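Long-range contacts in 3'-5' exonuclease crn-4 (Caenorhabditis elegans, PDB 5DK5), which degrades RNA and DNA from the 3' end as a homodimeric, metal-dependent DEDDh exonuclease and takes part in apoptotic DNA degradation: residues W127-Y132 / F246-L252; Q140-R146 / M277-G281; K153-E158 / A210-E216; L217-C221 / C270-R274. Residue numbers count along the deposited sequence, not the author numbering.

Contact 1: W127-Y132 / F246-L252. With IPA (isopropyl alcohol), chain M.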
# COMPACT_ATOMS: atom_id res chain seq x y z
N TRP B 127 2.57 -3.16 -22.51
CA TRP B 127 1.29 -3.86 -22.60
C TRP B 127 0.52 -3.82 -21.28
O TRP B 127 -0.70 -3.62 -21.28
CB TRP B 127 1.48 -5.32 -23.03
CG TRP B 127 0.33 -6.18 -22.62
CD1 TRP B 127 -0.91 -6.22 -23.17
CD2 TRP B 127 0.32 -7.13 -21.54
NE1 TRP B 127 -1.70 -7.13 -22.52
CE2 TRP B 127 -0.96 -7.71 -21.51
CE3 TRP B 127 1.27 -7.55 -20.61
CZ2 TRP B 127 -1.32 -8.68 -20.58
CZ3 TRP B 127 0.91 -8.52 -19.69
CH2 TRP B 127 -0.37 -9.07 -19.68
N ARG B 128 1.21 -4.00 -20.16
CA ARG B 128 0.56 -4.02 -18.85
C ARG B 128 0.69 -2.69 -18.11
O ARG B 128 -0.30 -1.99 -17.90
CB ARG B 128 1.12 -5.15 -17.97
CG ARG B 128 0.49 -5.21 -16.58
CD ARG B 128 0.91 -6.47 -15.82
NE ARG B 128 2.34 -6.48 -15.53
CZ ARG B 128 2.92 -5.84 -14.52
NH1 ARG B 128 2.19 -5.11 -13.69
NH2 ARG B 128 4.23 -5.91 -14.35
N ILE B 129 1.92 -2.36 -17.73
CA ILE B 129 2.17 -1.21 -16.86
C ILE B 129 1.68 0.10 -17.48
O ILE B 129 0.94 0.85 -16.86
CB ILE B 129 3.67 -1.09 -16.52
CG1 ILE B 129 4.09 -2.30 -15.67
CG2 ILE B 129 3.96 0.23 -15.78
CD1 ILE B 129 5.58 -2.36 -15.35
N ALA B 130 2.11 0.37 -18.71
CA ALA B 130 1.70 1.60 -19.38
C ALA B 130 0.18 1.62 -19.54
O ALA B 130 -0.48 2.56 -19.12
CB ALA B 130 2.38 1.75 -20.72
N GLN B 131 -0.37 0.55 -20.12
CA GLN B 131 -1.80 0.49 -20.40
C GLN B 131 -2.65 0.73 -19.15
O GLN B 131 -3.63 1.48 -19.19
CB GLN B 131 -2.16 -0.87 -21.01
CG GLN B 131 -3.18 -0.78 -22.13
CD GLN B 131 -3.70 -2.13 -22.57
OE1 GLN B 131 -4.86 -2.26 -22.96
NE2 GLN B 131 -2.84 -3.14 -22.53
N TYR B 132 -2.27 0.11 -18.04
CA TYR B 132 -3.03 0.22 -16.80
C TYR B 132 -2.91 1.62 -16.20
O TYR B 132 -3.90 2.19 -15.73
CB TYR B 132 -2.56 -0.82 -15.78
CG TYR B 132 -3.43 -0.87 -14.54
CD1 TYR B 132 -4.65 -1.53 -14.55
CD2 TYR B 132 -3.02 -0.27 -13.36
CE1 TYR B 132 -5.44 -1.59 -13.43
CE2 TYR B 132 -3.81 -0.32 -12.23
CZ TYR B 132 -5.02 -0.98 -12.27
OH TYR B 132 -5.81 -1.03 -11.14
N PHE B 246 -4.89 -10.40 -16.55
CA PHE B 246 -4.51 -9.11 -17.11
C PHE B 246 -4.88 -9.01 -18.59
O PHE B 246 -5.32 -7.96 -19.07
CB PHE B 246 -3.01 -8.87 -16.95
CG PHE B 246 -2.53 -8.90 -15.52
CD1 PHE B 246 -3.39 -8.63 -14.47
CD2 PHE B 246 -1.21 -9.19 -15.23
CE1 PHE B 246 -2.95 -8.65 -13.16
CE2 PHE B 246 -0.75 -9.21 -13.93
CZ PHE B 246 -1.63 -8.95 -12.89
N GLU B 247 -4.69 -10.11 -19.32
CA GLU B 247 -4.92 -10.14 -20.76
C GLU B 247 -6.38 -9.86 -21.12
O GLU B 247 -6.66 -9.22 -22.13
CB GLU B 247 -4.49 -11.49 -21.34
CG GLU B 247 -2.99 -11.66 -21.49
CD GLU B 247 -2.58 -13.09 -21.81
OE1 GLU B 247 -3.47 -13.97 -21.86
OE2 GLU B 247 -1.37 -13.34 -22.00
N ARG B 248 -7.29 -10.34 -20.29
CA ARG B 248 -8.72 -10.19 -20.54
C ARG B 248 -9.22 -8.84 -20.05
O ARG B 248 -10.08 -8.22 -20.67
CB ARG B 248 -9.51 -11.32 -19.89
CG ARG B 248 -9.00 -12.72 -20.22
CD ARG B 248 -8.79 -12.93 -21.72
NE ARG B 248 -8.48 -14.32 -22.04
CZ ARG B 248 -9.39 -15.25 -22.35
NH1 ARG B 248 -10.68 -14.96 -22.38
NH2 ARG B 248 -8.99 -16.48 -22.63
N VAL B 249 -8.68 -8.38 -18.92
CA VAL B 249 -9.10 -7.12 -18.32
C VAL B 249 -8.67 -5.93 -19.18
O VAL B 249 -9.48 -5.07 -19.51
CB VAL B 249 -8.53 -6.95 -16.90
CG1 VAL B 249 -8.83 -5.56 -16.35
CG2 VAL B 249 -9.10 -8.03 -15.98
N LEU B 250 -7.38 -5.89 -19.52
CA LEU B 250 -6.85 -4.79 -20.31
C LEU B 250 -7.44 -4.81 -21.72
O LEU B 250 -7.52 -5.87 -22.34
CB LEU B 250 -5.33 -4.85 -20.36
CG LEU B 250 -4.62 -4.72 -19.01
CD1 LEU B 250 -3.14 -5.04 -19.15
CD2 LEU B 250 -4.81 -3.32 -18.44
N PRO B 251 -7.85 -3.64 -22.24
CA PRO B 251 -8.51 -3.59 -23.56
C PRO B 251 -7.61 -4.00 -24.72
O PRO B 251 -8.07 -4.70 -25.62
CB PRO B 251 -8.94 -2.13 -23.69
CG PRO B 251 -8.08 -1.38 -22.74
CD PRO B 251 -7.83 -2.31 -21.60
N LEU B 252 -6.35 -3.56 -24.72
CA LEU B 252 -5.44 -3.85 -25.83
C LEU B 252 -4.63 -5.11 -25.57
O LEU B 252 -4.15 -5.35 -24.45
CB LEU B 252 -4.51 -2.67 -26.09
CG LEU B 252 -5.18 -1.33 -26.42
CD1 LEU B 252 -4.14 -0.26 -26.71
CD2 LEU B 252 -6.16 -1.46 -27.58
C1 IPA M . -2.48 -3.76 -12.70
C2 IPA M . -2.33 -5.15 -13.28
C3 IPA M . -2.82 -5.16 -14.71
O2 IPA M . -0.97 -5.52 -13.24
O HOH W 1 -4.51 -7.67 -23.10
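The side chain of L250 fills the hollow between the two segments: its CD1 lies over one face of the W127 indole, 4.2 Å from W127 CE2, and its CD2 meets the ring edge of Y132, 4.3 Å from Y132 CD1. The far end of the indole reaches F246, with W127 CH2 3.8 Å from F246 CB, and R128 continues the layer, R128 CD standing 3.5 Å from F246 CD2. A branched leucine can touch two aromatic rings at once. The contact joins helix 124-136, part of the RNase H-like exonuclease fold, to the end of helix 239-249, where L250 first leaves helical geometry. Just past that end Q131 pairs with the backbone N and O of L252 through two hydrogen bonds, L252 N to Q131 OE1 (2.6 Å) and Q131 NE2 to L252 O (3.2 Å); a primary amide offers acceptor and donor side by side. Q131 NE2 also donates to W127 O at 2.5 Å. One water accepts from W127 NE1 and donates to E247 O and L252 O. R128, whose NE is held by Q124, donates from NH1 to O2 of an isopropanol, probably from the crystallisation liquor, at 3.2 Å.

Contact 2: Q140-R146 / M277-G281. With ZN (zinc ion), chain I.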
# COMPACT_ATOMS: atom_id res chain seq x y z
N GLN B 140 -5.22 8.69 -23.12
CA GLN B 140 -5.32 7.83 -24.29
C GLN B 140 -3.99 7.15 -24.56
O GLN B 140 -2.94 7.79 -24.53
CB GLN B 140 -5.76 8.64 -25.51
CG GLN B 140 -6.00 7.80 -26.75
CD GLN B 140 -6.52 8.62 -27.91
OE1 GLN B 140 -7.52 8.28 -28.53
NE2 GLN B 140 -5.84 9.73 -28.20
N MET B 141 -4.03 5.85 -24.82
CA MET B 141 -2.83 5.09 -25.13
C MET B 141 -2.17 5.65 -26.40
O MET B 141 -2.78 5.60 -27.47
CB MET B 141 -3.16 3.61 -25.31
CG MET B 141 -1.95 2.70 -25.26
SD MET B 141 -1.27 2.54 -23.60
CE MET B 141 -0.00 1.30 -23.88
N PRO B 142 -0.94 6.19 -26.28
CA PRO B 142 -0.32 6.82 -27.45
C PRO B 142 0.10 5.83 -28.53
O PRO B 142 0.32 4.65 -28.24
CB PRO B 142 0.90 7.53 -26.86
CG PRO B 142 1.24 6.74 -25.66
CD PRO B 142 -0.06 6.24 -25.10
N ALA B 143 0.23 6.31 -29.75
CA ALA B 143 0.55 5.46 -30.89
C ALA B 143 1.93 4.84 -30.77
O ALA B 143 2.17 3.74 -31.27
CB ALA B 143 0.44 6.26 -32.18
N PHE B 144 2.86 5.54 -30.12
CA PHE B 144 4.23 5.05 -30.00
C PHE B 144 4.40 4.07 -28.83
O PHE B 144 5.50 3.55 -28.61
CB PHE B 144 5.22 6.22 -29.85
CG PHE B 144 4.82 7.25 -28.84
CD1 PHE B 144 4.90 6.99 -27.48
CD2 PHE B 144 4.38 8.51 -29.25
CE1 PHE B 144 4.55 7.95 -26.55
CE2 PHE B 144 4.03 9.47 -28.32
CZ PHE B 144 4.11 9.19 -26.97
N PHE B 145 3.32 3.82 -28.09
CA PHE B 145 3.31 2.78 -27.07
C PHE B 145 2.56 1.53 -27.55
O PHE B 145 2.54 0.51 -26.87
CB PHE B 145 2.67 3.28 -25.76
CG PHE B 145 3.60 4.09 -24.88
CD1 PHE B 145 4.93 4.30 -25.22
CD2 PHE B 145 3.13 4.61 -23.69
CE1 PHE B 145 5.76 5.03 -24.39
CE2 PHE B 145 3.96 5.34 -22.85
CZ PHE B 145 5.27 5.55 -23.20
N ARG B 146 1.93 1.63 -28.72
CA ARG B 146 1.16 0.51 -29.27
C ARG B 146 1.96 -0.23 -30.35
O ARG B 146 1.46 -1.16 -30.99
CB ARG B 146 -0.17 1.01 -29.83
CG ARG B 146 -1.14 1.45 -28.75
CD ARG B 146 -2.51 1.79 -29.30
NE ARG B 146 -3.10 0.68 -30.04
CZ ARG B 146 -4.37 0.64 -30.44
NH1 ARG B 146 -5.20 1.64 -30.16
NH2 ARG B 146 -4.82 -0.42 -31.10
N MET B 277 -5.31 5.28 -34.06
CA MET B 277 -5.22 4.97 -32.63
C MET B 277 -5.75 6.12 -31.77
O MET B 277 -5.68 6.06 -30.54
CB MET B 277 -3.78 4.64 -32.26
CG MET B 277 -3.28 3.34 -32.88
SD MET B 277 -1.50 3.12 -32.77
CE MET B 277 -1.34 1.45 -33.41
N ASP B 278 -6.27 7.16 -32.43
CA ASP B 278 -6.96 8.24 -31.74
C ASP B 278 -8.45 7.91 -31.59
O ASP B 278 -9.15 8.54 -30.79
CB ASP B 278 -6.78 9.57 -32.49
CG ASP B 278 -6.93 9.42 -34.00
OD1 ASP B 278 -7.60 8.46 -34.44
OD2 ASP B 278 -6.37 10.26 -34.74
N VAL B 279 -8.92 6.94 -32.36
CA VAL B 279 -10.29 6.45 -32.27
C VAL B 279 -10.29 5.07 -31.61
O VAL B 279 -11.07 4.81 -30.69
CB VAL B 279 -10.97 6.36 -33.65
CG1 VAL B 279 -12.39 5.83 -33.53
CG2 VAL B 279 -10.96 7.72 -34.34
N CYS B 280 -9.42 4.20 -32.09
CA CYS B 280 -9.27 2.86 -31.54
C CYS B 280 -8.61 2.91 -30.16
O CYS B 280 -7.65 3.64 -29.94
CB CYS B 280 -8.45 1.98 -32.48
SG CYS B 280 -7.94 0.40 -31.77
N GLY B 281 -9.15 2.11 -29.23
CA GLY B 281 -8.62 2.04 -27.88
C GLY B 281 -9.42 2.85 -26.88
O GLY B 281 -9.12 2.86 -25.69
ZN ZN I . -8.17 -1.48 -33.14
O HOH W 2 -4.76 4.16 -28.45
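This contact backs the four-cysteine zinc site at C280, whose SG binds the metal at 2.4 Å; C220, C270 and C273 complete the site. R146 reaches the same sulfur, with a hydrogen bond from R146 NH2 to C280 SG (3.3 Å) and a weak one from R146 NH1 to C280 SG (3.4 Å). A zinc-bound thiolate carries negative charge, so a long cationic side chain suits this second shell. M277 lies across one face of the guanidinium, M277 CG 3.7 Å from R146 NH1, and its sulfur packs on the small A143, M277 SD to A143 CB 3.7 Å. Water 2 accepts from R146 NH1 (3.1 Å) and lies within hydrogen-bonding distance of M141 O (2.6 Å) and M277 O (3.0 Å). G281, at phi 101°, has backbone angles that a side chain would strain. Segment 140-146 links helix 124-136 to strand 147-150; M141 and F145 pack on that helix, while R146 pairs with L218 of strand 216-219, and L218 O also accepts a hydrogen bond from R146 NH2.

Contact 3: K153-E158 / A210-E216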
# COMPACT_ATOMS: atom_id res chain seq x y z
N LYS B 153 12.33 -11.17 -27.02
CA LYS B 153 11.77 -11.96 -28.10
C LYS B 153 12.79 -12.13 -29.23
O LYS B 153 12.88 -13.19 -29.84
CB LYS B 153 10.49 -11.32 -28.62
CG LYS B 153 9.81 -12.10 -29.73
CD LYS B 153 8.56 -11.39 -30.19
CE LYS B 153 7.90 -12.10 -31.35
NZ LYS B 153 6.73 -11.34 -31.84
N ILE B 154 13.54 -11.07 -29.50
CA ILE B 154 14.60 -11.12 -30.49
C ILE B 154 15.73 -12.00 -29.98
O ILE B 154 16.33 -12.77 -30.73
CB ILE B 154 15.15 -9.71 -30.82
CG1 ILE B 154 14.00 -8.80 -31.26
CG2 ILE B 154 16.23 -9.80 -31.90
CD1 ILE B 154 14.41 -7.37 -31.51
N PHE B 155 16.00 -11.89 -28.69
CA PHE B 155 17.02 -12.69 -28.03
C PHE B 155 16.70 -14.18 -28.15
O PHE B 155 17.61 -15.01 -28.28
CB PHE B 155 17.14 -12.29 -26.56
CG PHE B 155 18.00 -13.21 -25.75
CD1 PHE B 155 19.37 -13.25 -25.93
CD2 PHE B 155 17.43 -14.03 -24.78
CE1 PHE B 155 20.16 -14.09 -25.17
CE2 PHE B 155 18.22 -14.87 -24.02
CZ PHE B 155 19.58 -14.90 -24.22
N THR B 156 15.42 -14.51 -28.11
CA THR B 156 14.98 -15.89 -28.30
C THR B 156 15.35 -16.38 -29.70
O THR B 156 15.87 -17.49 -29.86
CB THR B 156 13.45 -16.03 -28.10
OG1 THR B 156 13.13 -15.78 -26.73
CG2 THR B 156 12.97 -17.43 -28.48
N ASN B 157 15.08 -15.56 -30.71
CA ASN B 157 15.40 -15.91 -32.09
C ASN B 157 16.91 -16.00 -32.31
O ASN B 157 17.38 -16.88 -33.03
CB ASN B 157 14.80 -14.89 -33.05
CG ASN B 157 13.28 -14.83 -32.98
OD1 ASN B 157 12.64 -15.78 -32.53
ND2 ASN B 157 12.71 -13.72 -33.42
N GLU B 158 17.65 -15.09 -31.70
CA GLU B 158 19.10 -15.09 -31.80
C GLU B 158 19.71 -16.33 -31.16
O GLU B 158 20.79 -16.77 -31.55
CB GLU B 158 19.68 -13.83 -31.15
CG GLU B 158 19.58 -12.58 -32.00
CD GLU B 158 20.41 -12.66 -33.26
OE1 GLU B 158 21.65 -12.62 -33.16
OE2 GLU B 158 19.82 -12.78 -34.36
N ALA B 210 22.42 -9.31 -34.84
CA ALA B 210 20.99 -9.42 -34.60
C ALA B 210 20.22 -8.38 -35.41
O ALA B 210 20.71 -7.28 -35.65
CB ALA B 210 20.67 -9.27 -33.12
N LYS B 211 19.01 -8.75 -35.83
CA LYS B 211 18.14 -7.86 -36.60
C LYS B 211 17.02 -7.32 -35.72
O LYS B 211 16.06 -8.03 -35.42
CB LYS B 211 17.58 -8.59 -37.82
CG LYS B 211 16.93 -7.68 -38.85
CD LYS B 211 17.16 -8.20 -40.27
CE LYS B 211 17.12 -7.09 -41.30
NZ LYS B 211 17.59 -7.55 -42.64
N VAL B 212 17.14 -6.06 -35.32
CA VAL B 212 16.23 -5.46 -34.35
C VAL B 212 15.16 -4.60 -35.02
O VAL B 212 15.48 -3.68 -35.78
CB VAL B 212 17.01 -4.60 -33.33
CG1 VAL B 212 16.08 -4.03 -32.27
CG2 VAL B 212 18.11 -5.43 -32.68
N THR B 213 13.90 -4.93 -34.75
CA THR B 213 12.76 -4.20 -35.30
C THR B 213 11.55 -4.35 -34.39
O THR B 213 11.55 -5.20 -33.49
CB THR B 213 12.39 -4.71 -36.71
OG1 THR B 213 13.57 -5.06 -37.43
CG2 THR B 213 11.62 -3.65 -37.48
N VAL B 214 10.53 -3.54 -34.61
CA VAL B 214 9.24 -3.72 -33.95
C VAL B 214 8.72 -5.13 -34.20
O VAL B 214 8.51 -5.53 -35.34
CB VAL B 214 8.20 -2.69 -34.46
CG1 VAL B 214 6.79 -3.04 -33.98
CG2 VAL B 214 8.58 -1.28 -34.01
N ASN B 215 8.52 -5.88 -33.12
CA ASN B 215 8.05 -7.27 -33.21
C ASN B 215 6.76 -7.51 -32.42
O ASN B 215 6.22 -8.61 -32.44
CB ASN B 215 9.14 -8.22 -32.72
CG ASN B 215 9.67 -7.86 -31.34
OD1 ASN B 215 9.14 -6.98 -30.67
ND2 ASN B 215 10.72 -8.55 -30.91
N GLU B 216 6.28 -6.48 -31.74
CA GLU B 216 5.02 -6.56 -31.00
C GLU B 216 4.17 -5.31 -31.21
O GLU B 216 4.68 -4.19 -31.21
CB GLU B 216 5.29 -6.78 -29.51
CG GLU B 216 5.80 -8.17 -29.17
CD GLU B 216 5.78 -8.48 -27.68
OE1 GLU B 216 5.39 -7.59 -26.89
OE2 GLU B 216 6.14 -9.61 -27.30
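I154 projects from helix 151-161 onto the extended chain before strand 216-219, its CD1 3.8 Å from V212 CG1 and its CG1 3.3 Å from N215 ND2. The two beta-branched residues also share I149 of strand 147-150 as a neighbour, while M205 of helix 191-207 touches I154 and A210, so the contact seals a seam where two helices and the sheet meet. One helical turn on, E158 presents its carboxylate to a methyl group, E158 CD lying 3.4 Å from A210 CB; alanine is small enough to let the backbones approach to 6.6 Å between the CA atoms of E158 and A210. The charge of E158 is met by a salt bridge with R161. At the start of the segment K153, fully extended, donates from NZ to N215 O at 2.8 Å, and T256 takes a further hydrogen bond from the same amine. N215 and E216 together face Y148 in a classic beta bulge, and N150 binds both of their side chains. An apolar middle, where I154 and V212 exclude water, thus lies between E158, paired with R161, and K153, whose flexible chain can satisfy the carbonyl of N215 at the bulge.

Contact 4: L217-C221 / C270-R274. With ZN (zinc ion), chain I.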
# COMPACT_ATOMS: atom_id res chain seq x y z
N LEU B 217 2.87 -5.53 -31.39
CA LEU B 217 1.91 -4.46 -31.58
C LEU B 217 0.75 -4.63 -30.59
O LEU B 217 0.45 -5.74 -30.18
CB LEU B 217 1.37 -4.45 -33.01
CG LEU B 217 2.38 -4.54 -34.15
CD1 LEU B 217 1.67 -4.87 -35.45
CD2 LEU B 217 3.16 -3.24 -34.28
N LEU B 218 0.12 -3.51 -30.23
CA LEU B 218 -1.06 -3.54 -29.38
C LEU B 218 -2.32 -3.28 -30.20
O LEU B 218 -2.48 -2.19 -30.77
CB LEU B 218 -0.94 -2.52 -28.25
CG LEU B 218 0.19 -2.75 -27.23
CD1 LEU B 218 0.06 -1.77 -26.08
CD2 LEU B 218 0.20 -4.19 -26.71
N THR B 219 -3.19 -4.28 -30.26
CA THR B 219 -4.43 -4.19 -31.03
C THR B 219 -5.64 -4.29 -30.11
O THR B 219 -5.53 -4.68 -28.96
CB THR B 219 -4.51 -5.31 -32.09
OG1 THR B 219 -4.48 -6.59 -31.45
CG2 THR B 219 -3.34 -5.20 -33.07
N CYS B 220 -6.81 -3.94 -30.65
CA CYS B 220 -8.02 -3.82 -29.85
C CYS B 220 -8.79 -5.13 -29.67
O CYS B 220 -9.67 -5.21 -28.82
CB CYS B 220 -8.96 -2.78 -30.48
SG CYS B 220 -9.48 -3.20 -32.17
N CYS B 221 -8.46 -6.13 -30.47
CA CYS B 221 -9.24 -7.37 -30.48
C CYS B 221 -8.40 -8.59 -30.83
O CYS B 221 -7.39 -8.50 -31.53
CB CYS B 221 -10.40 -7.25 -31.46
SG CYS B 221 -11.47 -8.70 -31.55
N CYS B 270 -4.12 0.96 -35.91
CA CYS B 270 -4.33 -0.34 -35.28
C CYS B 270 -4.32 -1.43 -36.35
O CYS B 270 -5.02 -1.32 -37.36
CB CYS B 270 -5.64 -0.37 -34.51
SG CYS B 270 -6.09 -2.02 -33.93
N ARG B 271 -3.53 -2.47 -36.12
CA ARG B 271 -3.38 -3.53 -37.10
C ARG B 271 -4.68 -4.30 -37.32
O ARG B 271 -4.93 -4.81 -38.41
CB ARG B 271 -2.27 -4.49 -36.66
CG ARG B 271 -1.41 -5.03 -37.79
CD ARG B 271 -0.67 -3.92 -38.50
NE ARG B 271 -1.00 -3.86 -39.92
CZ ARG B 271 -1.16 -2.75 -40.63
NH1 ARG B 271 -1.05 -1.55 -40.06
NH2 ARG B 271 -1.45 -2.83 -41.92
N TYR B 272 -5.51 -4.37 -36.28
CA TYR B 272 -6.74 -5.14 -36.36
C TYR B 272 -7.87 -4.38 -37.06
O TYR B 272 -8.30 -4.75 -38.15
CB TYR B 272 -7.20 -5.56 -34.96
CG TYR B 272 -8.30 -6.60 -34.99
CD1 TYR B 272 -9.63 -6.22 -35.09
CD2 TYR B 272 -8.01 -7.95 -34.92
CE1 TYR B 272 -10.64 -7.16 -35.12
CE2 TYR B 272 -9.01 -8.90 -34.95
CZ TYR B 272 -10.32 -8.50 -35.05
OH TYR B 272 -11.32 -9.44 -35.08
N CYS B 273 -8.34 -3.30 -36.43
CA CYS B 273 -9.50 -2.57 -36.93
C CYS B 273 -9.14 -1.57 -38.03
O CYS B 273 -10.02 -0.98 -38.65
CB CYS B 273 -10.20 -1.84 -35.78
SG CYS B 273 -9.23 -0.50 -35.05
N ARG B 274 -7.85 -1.39 -38.25
CA ARG B 274 -7.35 -0.52 -39.32
C ARG B 274 -7.88 0.91 -39.19
O ARG B 274 -8.14 1.58 -40.20
CB ARG B 274 -7.71 -1.10 -40.69
CG ARG B 274 -6.97 -2.38 -41.03
CD ARG B 274 -5.50 -2.10 -41.33
NE ARG B 274 -4.68 -3.30 -41.24
CZ ARG B 274 -4.51 -4.18 -42.22
NH1 ARG B 274 -5.11 -4.01 -43.40
NH2 ARG B 274 -3.74 -5.24 -42.03
ZN ZN I . -8.17 -1.48 -33.14
O HOH W 3 -1.72 -2.08 -33.70
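Shared metal coordination makes this contact: strand 216-219 and a CxxC turn are tied together through zinc just past the end of the strand. C220 SG and C273 SG each bind the ion at 2.4 Å and C270 SG at 2.3 Å, with C280 as fourth ligand. Cysteine suits the task because its soft thiolate holds zinc firmly. Within the turn, weak hydrogen bonds run to C270 SG from Y272 N (3.4 Å) and C273 N (3.6 Å), using backbone donors to offset thiolate charge. Beside the metal, side chains also pack. C221 CB makes a CH-pi contact over the face of Y272, 3.7 Å from the ring centroid, T219 CG2 lies 3.8 Å from R271 CB, and L217 CD1 lies 3.9 Å from R271 CG. Water 3 bridges the backbones, donating to L218 O and accepting from R271 N, both at 3.0 Å. Strand 216-219 runs between strands 147-150 and 253-256: L217 and T219 pair with T255 and V253, while L218 pairs on the other side with R146.

Contacts 1 and 3 are largely buried and join helices to neighbouring chain, whereas contacts 2 and 4 are only partly buried and share one zinc ion. Contacts 2 and 4 also meet directly: R146 of one pairs with L218 of the other, and C280 lies against C220. Contact 1 reaches this group through L252, which packs on R146 and M141 of contact 2 and on T219 and C220 of contact 4. Contact 3 stands apart, about 20 Å from contact 4 between centres, although their segments adjoin at residues 216 and 217. Chemistry follows place: apolar packing with polar edges in contacts 1 and 3, thiolate coordination and its second shell near the surface.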